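Local coordinates for protein ofchtiv-allosamidin (Ostrinia furnacalis, PDB 6JMB) that probably hydrolyses chitin as an insect group IV chitinase of glycosyl hydrolase family 18 and binds the inhibitor allosamidin in its active-site cleft, at residues E126-R131 / Q174-P179; V165-E170 / V190-M195; Y92-A97 / D132-E137. All blocks are in the same frame, centred on the assembly; numbering follows the deposited sequence.

Contact 1: residues E126-R131 / Q174-P179. With AMI (allosamizoline), chain C.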
loop_
_atom_site.group_PDB
_atom_site.type_symbol
_atom_site.label_atom_id
_atom_site.label_comp_id
_atom_site.label_asym_id
_atom_site.label_seq_id
_atom_site.Cartn_x
_atom_site.Cartn_y
_atom_site.Cartn_z
ATOM N N GLU A 126 -8.606 -1.410 8.333
ATOM C CA GLU A 126 -9.179 -0.396 7.444
ATOM C C GLU A 126 -10.670 -0.229 7.749
ATOM O O GLU A 126 -11.509 -0.910 7.153
ATOM C CB GLU A 126 -8.906 -0.763 5.971
ATOM C CG GLU A 126 -7.407 -0.949 5.707
ATOM C CD GLU A 126 -6.998 -0.859 4.251
ATOM O OE1 GLU A 126 -7.864 -0.763 3.360
ATOM O OE2 GLU A 126 -5.773 -0.869 3.997
ATOM N N TYR A 127 -11.022 0.674 8.675
ATOM C CA TYR A 127 -10.128 1.535 9.446
ATOM C C TYR A 127 -10.823 1.771 10.777
ATOM O O TYR A 127 -12.050 1.666 10.862
ATOM C CB TYR A 127 -10.008 2.917 8.801
ATOM C CG TYR A 127 -9.467 2.923 7.406
ATOM C CD1 TYR A 127 -8.098 2.982 7.180
ATOM C CD2 TYR A 127 -10.318 2.877 6.308
ATOM C CE1 TYR A 127 -7.585 2.984 5.906
ATOM C CE2 TYR A 127 -9.804 2.878 5.021
ATOM C CZ TYR A 127 -8.441 2.935 4.840
ATOM O OH TYR A 127 -7.912 2.949 3.575
ATOM N N PRO A 128 -10.070 2.141 11.807
ATOM C CA PRO A 128 -10.712 2.556 13.060
ATOM C C PRO A 128 -11.733 3.653 12.802
ATOM O O PRO A 128 -11.476 4.606 12.057
ATOM C CB PRO A 128 -9.538 3.063 13.904
ATOM C CG PRO A 128 -8.349 2.307 13.371
ATOM C CD PRO A 128 -8.600 2.178 11.893
ATOM N N ASN A 129 -12.920 3.488 13.391
ATOM C CA ASN A 129 -13.963 4.516 13.354
ATOM C C ASN A 129 -14.452 4.804 11.934
ATOM O O ASN A 129 -14.951 5.895 11.640
ATOM C CB ASN A 129 -13.508 5.791 14.075
ATOM C CG ASN A 129 -14.615 6.814 14.233
ATOM O OD1 ASN A 129 -15.775 6.470 14.457
ATOM N ND2 ASN A 129 -14.255 8.088 14.095
ATOM N N ARG A 130 -14.330 3.836 11.028
ATOM C CA ARG A 130 -14.835 4.005 9.674
ATOM C C ARG A 130 -15.457 2.706 9.187
ATOM O O ARG A 130 -15.325 1.651 9.811
ATOM C CB ARG A 130 -13.738 4.469 8.711
ATOM C CG ARG A 130 -13.154 5.823 9.073
ATOM C CD ARG A 130 -12.059 6.252 8.131
ATOM N NE ARG A 130 -12.550 6.402 6.771
ATOM C CZ ARG A 130 -11.758 6.510 5.712
ATOM N NH1 ARG A 130 -10.442 6.486 5.862
ATOM N NH2 ARG A 130 -12.282 6.639 4.501
ATOM N N ARG A 131 -16.142 2.803 8.050
ATOM C CA ARG A 131 -16.757 1.653 7.380
ATOM C C ARG A 131 -17.705 0.972 8.365
ATOM O O ARG A 131 -18.543 1.659 8.972
ATOM C CB ARG A 131 -15.679 0.781 6.752
ATOM C CG ARG A 131 -14.831 1.514 5.728
ATOM C CD ARG A 131 -13.708 0.626 5.211
ATOM N NE ARG A 131 -14.181 -0.361 4.243
ATOM C CZ ARG A 131 -13.570 -1.520 3.997
ATOM N NH1 ARG A 131 -12.474 -1.857 4.666
ATOM N NH2 ARG A 131 -14.059 -2.348 3.082
ATOM N N GLN A 174 -10.020 10.828 11.417
ATOM C CA GLN A 174 -11.123 9.964 11.803
ATOM C C GLN A 174 -10.668 8.724 12.550
ATOM O O GLN A 174 -11.472 8.132 13.275
ATOM C CB GLN A 174 -11.907 9.513 10.570
ATOM C CG GLN A 174 -12.557 10.647 9.811
ATOM C CD GLN A 174 -13.281 10.155 8.575
ATOM O OE1 GLN A 174 -14.204 9.343 8.667
ATOM N NE2 GLN A 174 -12.853 10.626 7.410
ATOM N N SER A 175 -9.402 8.320 12.405
ATOM C CA SER A 175 -8.981 6.995 12.837
ATOM C C SER A 175 -7.876 6.973 13.880
ATOM O O SER A 175 -7.784 5.988 14.619
ATOM C CB SER A 175 -8.485 6.168 11.640
ATOM O OG SER A 175 -9.536 5.892 10.724
ATOM N N TYR A 176 -7.007 7.988 13.944
ATOM C CA TYR A 176 -5.737 7.829 14.638
ATOM C C TYR A 176 -5.420 8.994 15.552
ATOM O O TYR A 176 -5.663 10.157 15.220
ATOM C CB TYR A 176 -4.563 7.724 13.657
ATOM C CG TYR A 176 -4.795 6.785 12.501
ATOM C CD1 TYR A 176 -4.921 5.410 12.705
ATOM C CD2 TYR A 176 -4.884 7.268 11.210
ATOM C CE1 TYR A 176 -5.133 4.547 11.636
ATOM C CE2 TYR A 176 -5.096 6.418 10.135
ATOM C CZ TYR A 176 -5.224 5.065 10.353
ATOM O OH TYR A 176 -5.435 4.231 9.284
ATOM N N ASP A 177 -4.820 8.668 16.684
ATOM C CA ASP A 177 -4.038 9.626 17.444
ATOM C C ASP A 177 -2.582 9.409 17.044
ATOM O O ASP A 177 -1.975 8.401 17.418
ATOM C CB ASP A 177 -4.232 9.418 18.937
ATOM C CG ASP A 177 -3.377 10.343 19.741
ATOM O OD1 ASP A 177 -3.769 11.517 19.871
ATOM O OD2 ASP A 177 -2.298 9.911 20.188
ATOM N N VAL A 178 -2.038 10.337 16.248
ATOM C CA VAL A 178 -0.741 10.094 15.605
ATOM C C VAL A 178 0.393 9.857 16.592
ATOM O O VAL A 178 1.150 8.888 16.407
ATOM C CB VAL A 178 -0.443 11.188 14.558
ATOM C CG1 VAL A 178 0.957 11.012 13.978
ATOM C CG2 VAL A 178 -1.491 11.169 13.446
ATOM N N PRO A 179 0.579 10.666 17.639
ATOM C CA PRO A 179 1.711 10.408 18.544
ATOM C C PRO A 179 1.652 9.052 19.224
ATOM O O PRO A 179 2.696 8.404 19.381
ATOM C CB PRO A 179 1.643 11.572 19.544
ATOM C CG PRO A 179 0.899 12.654 18.807
ATOM C CD PRO A 179 -0.108 11.929 17.968
HETATM C C1 AMI C . -4.022 -1.112 0.290
HETATM C C2 AMI C . -4.697 -2.101 1.324
HETATM C C3 AMI C . -5.031 -3.264 0.533
HETATM C C4 AMI C . -5.338 -2.693 -0.912
HETATM C C5 AMI C . -4.209 -1.795 -1.092
HETATM C C6 AMI C . -4.425 -0.747 -2.245
HETATM C C7 AMI C . -2.567 -1.778 1.827
HETATM C C8 AMI C . -1.265 -2.563 3.869
HETATM C C9 AMI C . -0.087 -1.201 2.046
HETATM N N2 AMI C . -3.790 -2.332 2.237
HETATM N N7 AMI C . -1.312 -1.850 2.586
HETATM O O3 AMI C . -6.123 -3.975 1.116
HETATM O O4 AMI C . -5.297 -3.652 -1.960
HETATM O O6 AMI C . -5.635 -0.059 -2.005
HETATM O O7 AMI C . -2.619 -1.120 0.635
HETATM O O HOH W 1 -15.592 8.552 10.814
HETATM O O HOH W 2 -8.941 6.703 8.232
HETATM O O HOH W 3 -15.218 7.667 6.786
#

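Contact 2: residues V165-E170 / V190-M195. With AMI (allosamizoline), chain C.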
loop_
_atom_site.group_PDB
_atom_site.type_symbol
_atom_site.label_atom_id
_atom_site.label_comp_id
_atom_site.label_asym_id
_atom_site.label_seq_id
_atom_site.Cartn_x
_atom_site.Cartn_y
_atom_site.Cartn_z
ATOM N N VAL A 165 -1.498 2.957 7.324
ATOM C CA VAL A 165 -2.499 3.946 7.714
ATOM C C VAL A 165 -3.005 4.723 6.509
ATOM O O VAL A 165 -2.307 4.885 5.504
ATOM C CB VAL A 165 -1.957 4.932 8.770
ATOM C CG1 VAL A 165 -1.565 4.192 10.050
ATOM C CG2 VAL A 165 -0.777 5.711 8.205
ATOM N N SER A 166 -4.230 5.230 6.632
ATOM C CA SER A 166 -4.756 6.154 5.636
ATOM C C SER A 166 -3.944 7.447 5.632
ATOM O O SER A 166 -3.322 7.828 6.630
ATOM C CB SER A 166 -6.227 6.456 5.909
ATOM O OG SER A 166 -6.386 7.020 7.200
ATOM N N ALA A 167 -3.941 8.122 4.483
ATOM C CA ALA A 167 -2.925 9.129 4.197
ATOM C C ALA A 167 -3.355 10.558 4.517
ATOM O O ALA A 167 -2.704 11.237 5.317
ATOM C CB ALA A 167 -2.473 9.023 2.738
ATOM N N VAL A 168 -4.414 11.043 3.886
ATOM C CA VAL A 168 -4.717 12.469 3.958
ATOM C C VAL A 168 -5.323 12.814 5.310
ATOM O O VAL A 168 -5.930 11.975 5.981
ATOM C CB VAL A 168 -5.618 12.933 2.795
ATOM C CG1 VAL A 168 -4.966 12.635 1.444
ATOM C CG2 VAL A 168 -7.003 12.318 2.886
ATOM N N GLU A 169 -5.165 14.082 5.691
ATOM C CA GLU A 169 -5.648 14.562 6.981
ATOM C C GLU A 169 -7.111 14.201 7.238
ATOM O O GLU A 169 -7.461 13.736 8.327
ATOM C CB GLU A 169 -5.430 16.069 7.092
ATOM C CG GLU A 169 -5.870 16.618 8.427
ATOM C CD GLU A 169 -5.478 18.072 8.606
ATOM O OE1 GLU A 169 -4.835 18.632 7.691
ATOM O OE2 GLU A 169 -5.810 18.648 9.663
ATOM N N GLU A 170 -7.993 14.431 6.267
ATOM C CA GLU A 170 -9.417 14.232 6.559
ATOM C C GLU A 170 -9.734 12.774 6.847
ATOM O O GLU A 170 -10.698 12.469 7.563
ATOM C CB GLU A 170 -10.289 14.773 5.429
ATOM C CG GLU A 170 -9.867 16.129 5.058
ATOM C CD GLU A 170 -8.898 16.044 3.902
ATOM O OE1 GLU A 170 -7.929 15.270 4.026
ATOM O OE2 GLU A 170 -8.991 16.853 3.010
ATOM N N VAL A 190 2.538 4.981 5.411
ATOM C CA VAL A 190 1.429 5.852 5.035
ATOM C C VAL A 190 0.994 5.493 3.621
ATOM O O VAL A 190 1.807 5.487 2.691
ATOM C CB VAL A 190 1.821 7.332 5.144
ATOM C CG1 VAL A 190 0.619 8.216 4.883
ATOM C CG2 VAL A 190 2.408 7.627 6.522
ATOM N N MET A 191 -0.289 5.181 3.455
ATOM C CA MET A 191 -0.802 4.687 2.173
ATOM C C MET A 191 -1.139 5.866 1.257
ATOM O O MET A 191 -2.300 6.196 0.997
ATOM C CB MET A 191 -1.996 3.767 2.390
ATOM C CG MET A 191 -1.626 2.467 3.083
ATOM S SD MET A 191 -2.988 1.281 3.141
ATOM C CE MET A 191 -3.982 1.979 4.458
ATOM N N THR A 192 -0.074 6.489 0.745
ATOM C CA THR A 192 -0.162 7.681 -0.102
ATOM C C THR A 192 -0.497 7.319 -1.555
ATOM O O THR A 192 0.266 7.548 -2.494
ATOM C CB THR A 192 1.108 8.522 0.032
ATOM O OG1 THR A 192 2.250 7.664 0.191
ATOM C CG2 THR A 192 1.012 9.447 1.245
ATOM N N TYR A 193 -1.682 6.741 -1.714
ATOM C CA TYR A 193 -2.255 6.373 -3.003
ATOM C C TYR A 193 -3.745 6.165 -2.766
ATOM O O TYR A 193 -4.247 6.410 -1.666
ATOM C CB TYR A 193 -1.555 5.151 -3.619
ATOM C CG TYR A 193 -1.160 4.090 -2.618
ATOM C CD1 TYR A 193 -2.117 3.291 -2.005
ATOM C CD2 TYR A 193 0.169 3.893 -2.277
ATOM C CE1 TYR A 193 -1.757 2.315 -1.087
ATOM C CE2 TYR A 193 0.537 2.918 -1.367
ATOM C CZ TYR A 193 -0.431 2.146 -0.774
ATOM O OH TYR A 193 -0.067 1.184 0.141
ATOM N N ASP A 194 -4.463 5.731 -3.807
ATOM C CA ASP A 194 -5.929 5.718 -3.766
ATOM C C ASP A 194 -6.486 7.105 -3.455
ATOM O O ASP A 194 -7.570 7.242 -2.873
ATOM C CB ASP A 194 -6.480 4.677 -2.787
ATOM C CG ASP A 194 -5.944 3.297 -3.051
ATOM O OD1 ASP A 194 -5.838 2.920 -4.235
ATOM O OD2 ASP A 194 -5.630 2.588 -2.073
ATOM N N MET A 195 -5.741 8.136 -3.846
ATOM C CA MET A 195 -6.179 9.505 -3.601
ATOM C C MET A 195 -7.447 9.807 -4.377
ATOM O O MET A 195 -8.333 10.524 -3.886
ATOM C CB MET A 195 -5.067 10.463 -4.014
ATOM C CG MET A 195 -3.806 10.306 -3.193
ATOM S SD MET A 195 -3.996 11.114 -1.599
ATOM C CE MET A 195 -2.489 10.609 -0.770
HETATM C C1 AMI C . -4.022 -1.112 0.290
HETATM C C2 AMI C . -4.697 -2.101 1.324
HETATM C C3 AMI C . -5.031 -3.264 0.533
HETATM C C4 AMI C . -5.338 -2.693 -0.912
HETATM C C5 AMI C . -4.209 -1.795 -1.092
HETATM C C6 AMI C . -4.425 -0.747 -2.245
HETATM C C7 AMI C . -2.567 -1.778 1.827
HETATM C C8 AMI C . -1.265 -2.563 3.869
HETATM C C9 AMI C . -0.087 -1.201 2.046
HETATM N N2 AMI C . -3.790 -2.332 2.237
HETATM N N7 AMI C . -1.312 -1.850 2.586
HETATM O O3 AMI C . -6.123 -3.975 1.116
HETATM O O4 AMI C . -5.297 -3.652 -1.960
HETATM O O6 AMI C . -5.635 -0.059 -2.005
HETATM O O7 AMI C . -2.619 -1.120 0.635
HETATM O O HOH W 4 -4.725 6.249 2.188
#

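Contact 3: residues Y92-A97 / D132-E137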
loop_
_atom_site.group_PDB
_atom_site.type_symbol
_atom_site.label_atom_id
_atom_site.label_comp_id
_atom_site.label_asym_id
_atom_site.label_seq_id
_atom_site.Cartn_x
_atom_site.Cartn_y
_atom_site.Cartn_z
ATOM N N TYR A 92 -12.327 -5.914 13.873
ATOM C CA TYR A 92 -11.215 -5.233 14.535
ATOM C C TYR A 92 -11.723 -4.288 15.611
ATOM O O TYR A 92 -11.125 -4.183 16.689
ATOM C CB TYR A 92 -10.359 -4.494 13.487
ATOM C CG TYR A 92 -9.730 -5.482 12.540
ATOM C CD1 TYR A 92 -10.422 -5.941 11.429
ATOM C CD2 TYR A 92 -8.481 -6.023 12.802
ATOM C CE1 TYR A 92 -9.882 -6.898 10.597
ATOM C CE2 TYR A 92 -7.929 -6.979 11.973
ATOM C CZ TYR A 92 -8.633 -7.407 10.872
ATOM O OH TYR A 92 -8.096 -8.371 10.049
ATOM N N SER A 93 -12.836 -3.607 15.335
ATOM C CA SER A 93 -13.462 -2.738 16.325
ATOM C C SER A 93 -13.893 -3.531 17.553
ATOM O O SER A 93 -13.646 -3.120 18.694
ATOM C CB SER A 93 -14.656 -2.043 15.674
ATOM O OG SER A 93 -15.320 -1.187 16.583
ATOM N N ILE A 94 -14.534 -4.682 17.337
ATOM C CA ILE A 94 -14.959 -5.525 18.455
ATOM C C ILE A 94 -13.752 -6.053 19.221
ATOM O O ILE A 94 -13.700 -5.987 20.455
ATOM C CB ILE A 94 -15.850 -6.669 17.946
ATOM C CG1 ILE A 94 -17.159 -6.116 17.393
ATOM C CG2 ILE A 94 -16.115 -7.674 19.062
ATOM C CD1 ILE A 94 -17.914 -7.122 16.544
ATOM N N MET A 95 -12.754 -6.570 18.502
ATOM C CA MET A 95 -11.585 -7.148 19.159
ATOM C C MET A 95 -10.857 -6.108 20.000
ATOM O O MET A 95 -10.482 -6.367 21.150
ATOM C CB MET A 95 -10.637 -7.737 18.109
ATOM C CG MET A 95 -9.295 -8.226 18.669
ATOM S SD MET A 95 -7.993 -6.973 18.763
ATOM C CE MET A 95 -7.608 -6.746 17.027
ATOM N N ALA A 96 -10.638 -4.921 19.434
ATOM C CA ALA A 96 -9.796 -3.936 20.096
ATOM C C ALA A 96 -10.426 -3.388 21.368
ATOM O O ALA A 96 -9.691 -2.929 22.247
ATOM C CB ALA A 96 -9.464 -2.792 19.135
ATOM N N ALA A 97 -11.755 -3.445 21.489
ATOM C CA ALA A 97 -12.443 -2.873 22.642
ATOM C C ALA A 97 -12.397 -3.757 23.883
ATOM O O ALA A 97 -12.696 -3.273 24.980
ATOM C CB ALA A 97 -13.900 -2.587 22.285
ATOM N N ASP A 132 -17.619 -0.347 8.563
ATOM C CA ASP A 132 -18.541 -1.055 9.442
ATOM C C ASP A 132 -18.059 -1.126 10.887
ATOM O O ASP A 132 -18.361 -2.100 11.586
ATOM C CB ASP A 132 -18.898 -2.438 8.882
ATOM C CG ASP A 132 -17.691 -3.333 8.683
ATOM O OD1 ASP A 132 -16.562 -2.820 8.710
ATOM O OD2 ASP A 132 -17.876 -4.556 8.494
ATOM N N THR A 133 -17.340 -0.101 11.354
ATOM C CA THR A 133 -16.962 -0.011 12.758
ATOM C C THR A 133 -18.168 -0.235 13.662
ATOM O O THR A 133 -19.287 0.192 13.359
ATOM C CB THR A 133 -16.350 1.363 13.057
ATOM O OG1 THR A 133 -16.167 1.494 14.471
ATOM C CG2 THR A 133 -17.257 2.497 12.573
ATOM N N VAL A 134 -17.931 -0.916 14.778
ATOM C CA VAL A 134 -18.968 -1.180 15.762
ATOM C C VAL A 134 -18.965 -0.138 16.871
ATOM O O VAL A 134 -20.028 0.311 17.303
ATOM C CB VAL A 134 -18.806 -2.610 16.325
ATOM C CG1 VAL A 134 -19.705 -2.839 17.536
ATOM C CG2 VAL A 134 -19.076 -3.642 15.243
ATOM N N HIS A 135 -17.785 0.278 17.325
ATOM C CA HIS A 135 -17.660 1.166 18.473
ATOM C C HIS A 135 -17.326 2.604 18.100
ATOM O O HIS A 135 -17.135 3.434 18.997
ATOM C CB HIS A 135 -16.628 0.614 19.462
ATOM C CG HIS A 135 -17.019 -0.701 20.061
ATOM N ND1 HIS A 135 -18.164 -0.865 20.814
ATOM C CD2 HIS A 135 -16.426 -1.917 20.008
ATOM C CE1 HIS A 135 -18.255 -2.125 21.203
ATOM N NE2 HIS A 135 -17.210 -2.784 20.732
ATOM N N GLY A 136 -17.235 2.914 16.813
ATOM C CA GLY A 136 -17.112 4.305 16.408
ATOM C C GLY A 136 -15.838 4.945 16.924
ATOM O O GLY A 136 -14.740 4.389 16.809
ATOM N N GLU A 137 -15.984 6.136 17.511
ATOM C CA GLU A 137 -14.823 6.926 17.907
ATOM C C GLU A 137 -13.975 6.241 18.968
ATOM O O GLU A 137 -12.786 6.561 19.100
ATOM C CB GLU A 137 -15.257 8.305 18.406
ATOM C CG GLU A 137 -15.108 9.400 17.367
ATOM C CD GLU A 137 -15.386 10.780 17.929
ATOM O OE1 GLU A 137 -15.153 10.993 19.140
ATOM O OE2 GLU A 137 -15.840 11.651 17.156
HETATM O O HOH W 5 -16.221 -5.230 21.715
#

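Contact 1: residues E126-R131 / Q174-P179
The type II beta turn from Tyr127 to Arg130, in the loop that leaves strand 120-124 of the family 18 TIM barrel, is tied to Gln174 and Ser175 by two hydrogen bonds. Ser175 OG donates to Pro128 O at 2.7 Å from within the carbonyl plane, with a C=O...donor angle of 145°. In the reverse sense, Asn129 ND2 donates a hydrogen bond to a lone pair of Gln174 O at 2.9 Å, with an angle of 159° at the hydrogen. CG of Asn129 stands anti to its backbone N (chi1 -172°), which brings it to 3.5 Å from that oxygen. Waters extend the seam: one donates to Ser175 OG and accepts from Arg130 NH1, while Gln174 OE1 accepts from two more, one accepting from Arg130 NE and one donating to Asn129 O; Gln174 NE2 is hydrogen-bonded to Glu170 O. The Tyr127 ring is sandwiched, with Glu126 CB over the centre of one face and Arg130 NH1 3.6 Å above the other, nearer the rim. Tyr176 OH meets the edge of this ring, 3.6 Å from Tyr127 CD1, and is itself hydrogen-bonded to Ser166 N. A cis peptide joins Glu126 to Tyr127, and Glu126 OE2 lies 3.0 Å from N2 of the allosamizoline. Glu126 closes the DxxDxDxE sequence that marks family 18 chitinases, and the turn follows it directly.

Contact 2: residues V165-E170 / V190-M195
One face of the Tyr193 ring lies against Met191, whose C is 4.0 Å above the plane and over the ring centre; Asp194 CG is in plane at the ring's edge, and allosamizoline O7 also sits at an edge. Met191 connects this ring to the other segment, because its backbone N donates to Val165 O at 2.9 Å, nearly along the C=O axis. The bond continues the parallel pairing of Val165 with Val190, the last residues of neighbouring strands 160-165 and 187-190 of the TIM barrel. Past the strand ends the backbone folds through two inverse gamma turns, centred on Met191 and Thr192, which carry it on to Tyr193 and Asp194 in the ligand pocket. The Met191 chain bends at its last torsion (chi3 -77°), which places CE 3.5 Å from Val165 O, and its SD is 3.4 Å from allosamizoline C7, so one side chain touches both the strand end and the inhibitor. Asp194 OD2 accepts a hydrogen bond from allosamizoline O6, while its OD1 makes a salt bridge to Arg252. Away from the pocket the side-chain contacts are mostly apolar. Ala167 CB fits among Val190 CG1, Thr192 CG2 and Met195 CE, with 3.8 Å to Met195 CE. A polar exception is water 4, which donates to Met191 O and weakly accepts from Ala167 N. Val168 and Met195 lie alongside one another, pointing opposite ways, with Val168 CG1 3.5 Å from Met195 SD.

Contact 3: residues Y92-A97 / D132-E137
Ser93 OG is gripped by three groups: it accepts from His135 N at 3.0 Å with an angle of 156° at the hydrogen, accepts weakly from Val134 N at 3.2 Å, and is hydrogen-bonded to Asp139 OD1 at the start of helix 138-154. The two backbone donors belong to the loop between strand 120-124 and helix 138-154 of the TIM barrel, and the serine to helix 90-97, so one hydroxyl fastens a short helix to the loop beside it. Its reach follows from the first torsion, which sets OG anti to the backbone N (chi1 180°). An alanine here would probably leave the N-H groups of Val134 and His135 and a carboxylate oxygen of Asp139 without this shared mate, and so let the loop shift on the helix. Thr133 shapes the same loop from within: its OG1 accepts from Gly136 N at 2.9 Å in an ST motif and is also hydrogen-bonded to Asp139 OD2. One aspartate thus holds both hydroxyls, one through each carboxylate oxygen. Apolar contact continues along the helix, where Ile94 CG1 meets Val134 CG2 at 3.8 Å and the two side chains cross obliquely. The other branch of this valine, CG1, lies over the centre of one face of the His135 ring. That imidazole turns its edge to the helix backbone: Ser93 O is in the ring plane, 3.3 Å from His135 CD2. Ala97 CB, one helical turn after Ser93, approaches the same CD2 at 3.5 Å. Water 5 bridges His135 NE2, 2.8 Å away, to Ile94 O, to which it donates.

In the fold
Contact 2 is the buried one, its centre about 9 Å from the centre of the chain; contact 1 is partly buried, and contact 3 lies at the surface, about 22 Å out. The chemistry differs with place: mainly methyl and thioether packing beside a strand pairing in contact 2, water-bridged polar bonds in contact 1, and mainly a serine gripping loop amides in contact 3. Contacts 1 and 3 share the loop between strand 120-124 and helix 138-154, and Asp139 joins them, bonding Asn129 N as well as Ser93 and Thr133. Contacts 1 and 2 both use helix 169-175, and both reach the allosamizoline; contact 3 does not touch contact 2.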